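Long-range contacts in HTH-type transcriptional activator ampR (PDB 3KOS), which regulates transcription of the inducible AmpC beta-lactamase gene as a LysR-family DNA-binding regulator, represented here by its effector-binding domain: residues 33-38 against 198-202; 72-78 against 182-188. One frame throughout, in Å; residues are numbered along the deposited sequence.

Contact 1 (33-38 against 198-202)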
# COMPACT_ATOMS: atom_id res chain seq x y z
N ASP A 33 8.53 21.62 3.55
CA ASP A 33 9.03 22.67 2.66
C ASP A 33 7.86 23.36 1.95
O ASP A 33 7.88 24.57 1.76
CB ASP A 33 10.01 22.13 1.63
CG ASP A 33 10.70 23.23 0.84
OD1 ASP A 33 11.47 23.99 1.46
OD2 ASP A 33 10.47 23.34 -0.38
N PHE A 34 6.84 22.58 1.56
CA PHE A 34 5.64 23.19 0.98
C PHE A 34 4.98 24.11 1.99
O PHE A 34 4.56 25.22 1.65
CB PHE A 34 4.62 22.15 0.53
CG PHE A 34 3.32 22.76 0.06
CD1 PHE A 34 3.28 23.51 -1.11
CD2 PHE A 34 2.16 22.61 0.80
CE1 PHE A 34 2.09 24.09 -1.55
CE2 PHE A 34 0.96 23.18 0.37
CZ PHE A 34 0.93 23.92 -0.82
N LYS A 35 4.87 23.64 3.23
CA LYS A 35 4.25 24.44 4.29
C LYS A 35 5.03 25.74 4.52
O LYS A 35 4.44 26.81 4.72
CB LYS A 35 4.16 23.64 5.59
N ARG A 36 6.36 25.63 4.48
CA ARG A 36 7.21 26.82 4.59
C ARG A 36 6.91 27.85 3.50
O ARG A 36 6.79 29.04 3.79
CB ARG A 36 8.69 26.44 4.53
CG ARG A 36 9.62 27.66 4.49
CD ARG A 36 11.10 27.27 4.38
NE ARG A 36 11.94 28.47 4.42
CZ ARG A 36 12.31 29.16 3.35
NH1 ARG A 36 11.94 28.76 2.14
NH2 ARG A 36 13.06 30.25 3.49
N SER A 37 6.78 27.40 2.26
CA SER A 37 6.58 28.32 1.15
C SER A 37 5.15 28.85 1.01
O SER A 37 4.95 29.97 0.55
CB SER A 37 7.00 27.68 -0.18
OG SER A 37 8.40 27.49 -0.23
N TYR A 38 4.16 28.05 1.39
CA TYR A 38 2.77 28.44 1.18
C TYR A 38 1.89 28.10 2.37
O TYR A 38 1.00 27.25 2.28
CB TYR A 38 2.21 27.77 -0.09
CG TYR A 38 2.93 28.18 -1.34
CD1 TYR A 38 3.94 27.39 -1.87
CD2 TYR A 38 2.64 29.38 -1.97
CE1 TYR A 38 4.62 27.77 -3.01
CE2 TYR A 38 3.31 29.77 -3.10
CZ TYR A 38 4.30 28.97 -3.62
OH TYR A 38 4.96 29.37 -4.76
N GLU A 198 0.13 27.15 -7.33
CA GLU A 198 1.23 27.30 -6.38
C GLU A 198 1.82 25.97 -5.96
O GLU A 198 3.04 25.79 -5.93
CB GLU A 198 0.77 28.13 -5.18
CG GLU A 198 0.66 29.61 -5.56
CD GLU A 198 0.02 30.48 -4.50
OE1 GLU A 198 -0.56 29.94 -3.54
OE2 GLU A 198 0.10 31.72 -4.65
N PHE A 199 0.95 25.01 -5.64
CA PHE A 199 1.43 23.68 -5.31
C PHE A 199 2.21 23.05 -6.47
O PHE A 199 3.28 22.48 -6.27
CB PHE A 199 0.28 22.77 -4.88
CG PHE A 199 0.73 21.37 -4.55
CD1 PHE A 199 0.75 20.40 -5.53
CD2 PHE A 199 1.16 21.05 -3.27
CE1 PHE A 199 1.17 19.10 -5.23
CE2 PHE A 199 1.58 19.76 -2.97
CZ PHE A 199 1.58 18.79 -3.95
N SER A 200 1.67 23.13 -7.68
CA SER A 200 2.34 22.57 -8.86
C SER A 200 3.70 23.20 -9.09
O SER A 200 4.67 22.50 -9.38
CB SER A 200 1.52 22.77 -10.12
OG SER A 200 0.34 22.01 -10.06
N ARG A 201 3.76 24.52 -8.99
CA ARG A 201 5.03 25.22 -9.17
C ARG A 201 6.03 24.81 -8.10
O ARG A 201 7.21 24.59 -8.39
CB ARG A 201 4.84 26.75 -9.16
CG ARG A 201 4.09 27.30 -10.36
CD ARG A 201 4.37 28.80 -10.56
NE ARG A 201 4.08 29.60 -9.37
CZ ARG A 201 3.00 30.36 -9.21
NH1 ARG A 201 2.09 30.46 -10.17
NH2 ARG A 201 2.84 31.05 -8.08
N TRP A 202 5.57 24.73 -6.86
CA TRP A 202 6.45 24.34 -5.76
C TRP A 202 7.03 22.95 -5.99
O TRP A 202 8.23 22.72 -5.83
CB TRP A 202 5.71 24.35 -4.43
CG TRP A 202 6.47 23.61 -3.38
CD1 TRP A 202 7.55 24.06 -2.67
CD2 TRP A 202 6.24 22.27 -2.94
NE1 TRP A 202 7.99 23.09 -1.82
CE2 TRP A 202 7.21 21.97 -1.96
CE3 TRP A 202 5.30 21.28 -3.28
CZ2 TRP A 202 7.27 20.74 -1.31
CZ3 TRP A 202 5.36 20.05 -2.63
CH2 TRP A 202 6.34 19.79 -1.66
O HOH W 1 4.46 32.35 -5.62

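Contact 2 (72-78 against 182-188)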
# COMPACT_ATOMS: atom_id res chain seq x y z
N ASP A 72 -8.54 13.96 -21.98
CA ASP A 72 -9.27 15.01 -21.24
C ASP A 72 -8.57 15.34 -19.92
O ASP A 72 -9.22 15.59 -18.89
CB ASP A 72 -10.71 14.57 -20.96
CG ASP A 72 -11.44 14.09 -22.20
OD1 ASP A 72 -11.03 14.46 -23.32
OD2 ASP A 72 -12.43 13.33 -22.04
N THR A 73 -7.25 15.33 -19.94
CA THR A 73 -6.48 15.54 -18.73
C THR A 73 -5.29 16.44 -19.01
O THR A 73 -4.57 16.25 -19.98
CB THR A 73 -5.96 14.21 -18.18
OG1 THR A 73 -7.04 13.49 -17.56
CG2 THR A 73 -4.89 14.44 -17.16
N ASP A 74 -5.10 17.42 -18.14
CA ASP A 74 -3.94 18.28 -18.20
C ASP A 74 -2.87 17.67 -17.31
O ASP A 74 -3.02 17.67 -16.09
CB ASP A 74 -4.31 19.67 -17.70
CG ASP A 74 -3.21 20.69 -17.89
OD1 ASP A 74 -2.27 20.41 -18.67
OD2 ASP A 74 -3.28 21.77 -17.26
N ALA A 75 -1.81 17.15 -17.92
CA ALA A 75 -0.79 16.40 -17.19
C ALA A 75 0.55 17.13 -17.19
O ALA A 75 0.99 17.64 -18.22
CB ALA A 75 -0.63 15.00 -17.78
N GLN A 76 1.20 17.17 -16.02
CA GLN A 76 2.52 17.75 -15.90
C GLN A 76 3.51 16.75 -15.31
O GLN A 76 3.23 16.10 -14.30
CB GLN A 76 2.47 19.03 -15.05
CG GLN A 76 3.85 19.60 -14.76
CD GLN A 76 3.82 21.10 -14.51
OE1 GLN A 76 2.93 21.61 -13.81
NE2 GLN A 76 4.79 21.81 -15.07
N TYR A 77 4.66 16.60 -15.95
CA TYR A 77 5.67 15.63 -15.55
C TYR A 77 6.27 16.03 -14.21
O TYR A 77 6.59 17.20 -14.00
CB TYR A 77 6.76 15.54 -16.63
CG TYR A 77 7.89 14.56 -16.38
CD1 TYR A 77 9.03 14.94 -15.70
CD2 TYR A 77 7.83 13.26 -16.88
CE1 TYR A 77 10.07 14.06 -15.49
CE2 TYR A 77 8.87 12.37 -16.69
CZ TYR A 77 9.99 12.78 -15.99
OH TYR A 77 11.04 11.90 -15.79
N LEU A 78 6.40 15.07 -13.30
CA LEU A 78 7.01 15.33 -12.00
C LEU A 78 8.43 14.81 -11.97
O LEU A 78 9.37 15.57 -11.78
CB LEU A 78 6.19 14.72 -10.86
CG LEU A 78 4.78 15.28 -10.67
CD1 LEU A 78 4.06 14.53 -9.56
CD2 LEU A 78 4.83 16.78 -10.37
N TYR A 182 6.22 9.66 -12.92
CA TYR A 182 5.21 10.26 -12.05
C TYR A 182 4.75 11.59 -12.62
O TYR A 182 5.56 12.40 -13.06
CB TYR A 182 5.72 10.39 -10.60
CG TYR A 182 5.87 9.03 -9.94
CD1 TYR A 182 4.76 8.33 -9.48
CD2 TYR A 182 7.12 8.44 -9.81
CE1 TYR A 182 4.89 7.07 -8.91
CE2 TYR A 182 7.26 7.18 -9.23
CZ TYR A 182 6.14 6.50 -8.78
OH TYR A 182 6.27 5.24 -8.21
N TRP A 183 3.43 11.78 -12.62
CA TRP A 183 2.80 12.97 -13.19
C TRP A 183 1.81 13.56 -12.21
O TRP A 183 1.28 12.85 -11.34
CB TRP A 183 2.02 12.58 -14.44
CG TRP A 183 2.84 12.01 -15.53
CD1 TRP A 183 3.30 10.72 -15.63
CD2 TRP A 183 3.30 12.69 -16.71
NE1 TRP A 183 4.02 10.57 -16.79
CE2 TRP A 183 4.04 11.76 -17.47
CE3 TRP A 183 3.16 14.00 -17.18
CZ2 TRP A 183 4.64 12.10 -18.68
CZ3 TRP A 183 3.76 14.34 -18.39
CH2 TRP A 183 4.49 13.39 -19.12
N ILE A 184 1.55 14.85 -12.34
CA ILE A 184 0.42 15.45 -11.64
C ILE A 184 -0.64 15.83 -12.68
O ILE A 184 -0.32 16.42 -13.71
CB ILE A 184 0.85 16.66 -10.77
CG1 ILE A 184 -0.33 17.16 -9.91
CG2 ILE A 184 1.45 17.77 -11.62
CD1 ILE A 184 0.08 18.06 -8.73
N THR A 185 -1.90 15.48 -12.43
CA THR A 185 -2.93 15.66 -13.45
C THR A 185 -4.17 16.36 -12.91
O THR A 185 -4.57 16.15 -11.76
CB THR A 185 -3.31 14.31 -14.14
OG1 THR A 185 -4.03 13.46 -13.24
CG2 THR A 185 -2.06 13.59 -14.61
N ARG A 186 -4.77 17.19 -13.76
CA ARG A 186 -6.02 17.87 -13.46
C ARG A 186 -7.01 17.48 -14.55
O ARG A 186 -6.68 17.53 -15.74
CB ARG A 186 -5.79 19.40 -13.50
CG ARG A 186 -7.03 20.26 -13.37
CD ARG A 186 -6.73 21.75 -13.65
NE ARG A 186 -6.19 21.98 -14.99
CZ ARG A 186 -6.94 22.26 -16.05
NH1 ARG A 186 -8.26 22.36 -15.92
NH2 ARG A 186 -6.38 22.45 -17.24
N LEU A 187 -8.21 17.06 -14.18
CA LEU A 187 -9.25 16.86 -15.19
C LEU A 187 -9.41 18.17 -15.93
O LEU A 187 -9.44 19.22 -15.31
CB LEU A 187 -10.58 16.48 -14.54
CG LEU A 187 -10.68 15.06 -14.00
CD1 LEU A 187 -12.08 14.80 -13.46
CD2 LEU A 187 -10.33 14.07 -15.10
N GLN A 188 -9.50 18.12 -17.25
CA GLN A 188 -9.64 19.35 -18.02
C GLN A 188 -10.88 20.13 -17.59
O GLN A 188 -10.92 21.35 -17.72
CB GLN A 188 -9.63 19.08 -19.52
CG GLN A 188 -8.27 18.62 -20.02
CD GLN A 188 -8.10 18.73 -21.52
OE1 GLN A 188 -9.03 18.46 -22.29
NE2 GLN A 188 -6.90 19.12 -21.95

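Contact 1 (33-38 against 198-202)
The indole NE1 of Trp202 donates to Asp33 OD2 at 2.9 Å, with an N-H...O angle of 166°. The acceptor lies close to the indole plane, whereas the nitrogen meets OD2 on its anti side and well out of the carboxylate plane; the bond is therefore nearly straight for the donor but oblique for the acid. Together with the packing of Phe34 CB on the indole face, it probably limits the rotation of the ring. CG of Trp202 stands anti to the backbone N (chi1 164°), which sends the indole across to helix 20-37. There Phe34 CB sits 3.5 Å from the centroid of the six-membered ring of Trp202, almost on its normal, a CH-pi contact over the face. The two rings themselves meet obliquely, Trp202 lying at the edge of the phenyl group of Phe34. Phe199 completes the aromatic cluster: its edge is turned to a face of Phe34 in a T-shaped pair, CD2 of Phe199 reaching CE1 of Phe34 at 3.6 Å. Farther along, Tyr38, the first residue past the helix, lays one ring face over Glu198, whose CB is 4.0 Å from the ring centroid. The carboxylate of Glu198 has its own partner, OE1 being hydrogen-bonded to His40. A water 3.1 Å from Tyr38 OH also accepts from Arg201 NH2, so the Tyr38 hydroxyl and the Arg201 guanidinium are linked through water. The segment axes come within 10.9 Å at 125°, and side chains fill the interval. The mixed sheet lies against the aromatic cluster: Phe34 touches Ile41 and Leu43 of strand 41-48, and Phe199 reaches Leu14 and Ile16 of strand 12-19, so helices 20-37 and 194-209 pack together on one face of the sheet.

Contact 2 (72-78 against 182-188)
Trp183 and Tyr77, a non-hydrogen-bonded pair of two antiparallel strands, are joined by ring contacts. The edge of Tyr77 points at the face of the indole with planes at 89°, a T-shaped pair. CG of Trp183 is anti to its carbonyl carbon (chi1 -62°), which brings the six-membered ring against the backbone of the opposite strand, CE3 lying 3.2 Å from Tyr77 N. On the same face of the sheet Thr73 CG2 and Thr185 CB, 3.4 Å apart, are tighter than usual for two carbons. Thr185 OG1 is held elsewhere, by Arg64. On the other face the buried side is apolar: Leu78 CD2 meets Ile184 CG2 at 3.7 Å, and these side chains also pack on Ile63 of strand 61-66. Backbone bonds tie the ladder together, Gln76 N and Ile184 O being 2.9 Å apart and the reciprocal pair equally short. Further backbone bonds, of Trp183 with Arg64 and of Thr185 with Thr62, place strand 181-187 between 61-66 and 73-86, antiparallel to both, within the mixed sheet of the effector-binding fold that LysR regulators share with periplasmic binding proteins. In contrast to the apolar packing of Leu78 and Ile184, the far end of the ladder is polar and faces solvent. Asp74 and Arg186 form a salt bridge through OD2 and NH2 at 3.2 Å; the carboxylate oxygen is in the guanidinium plane, yet NH2 approaches it from above the carboxylate, the two planes being 78° apart. A bend of the arginine at chi3 turns its end back to Asp74, while NH1 bonds to the carbonyl of Arg190. Beyond, among exposed residues, Gln188 N donates to Asp72 O at 3.0 Å, and the Gln188 side chain runs alongside the Asp72-Thr73 backbone.

How the contacts relate
The centres of the two contacts lie about 18 Å apart, both within the LysR substrate-binding domain. Along the chain the order is 33-38, 72-78, 182-188, 198-202, so contact 2 falls between the two halves of contact 1. Strand 181-187 and helix 194-209 follow each other in sequence, placing one partner of each contact on consecutive elements. The two contacts also touch directly: Phe199 CE1 packs against Ile184 CD1 at 3.8 Å, and Ser200 approaches Gln76. Contact 2 thus joins neighbouring strands of the mixed sheet, while contact 1 joins two helices covering it, and the helix 194-209 links both layers of this alpha/beta architecture.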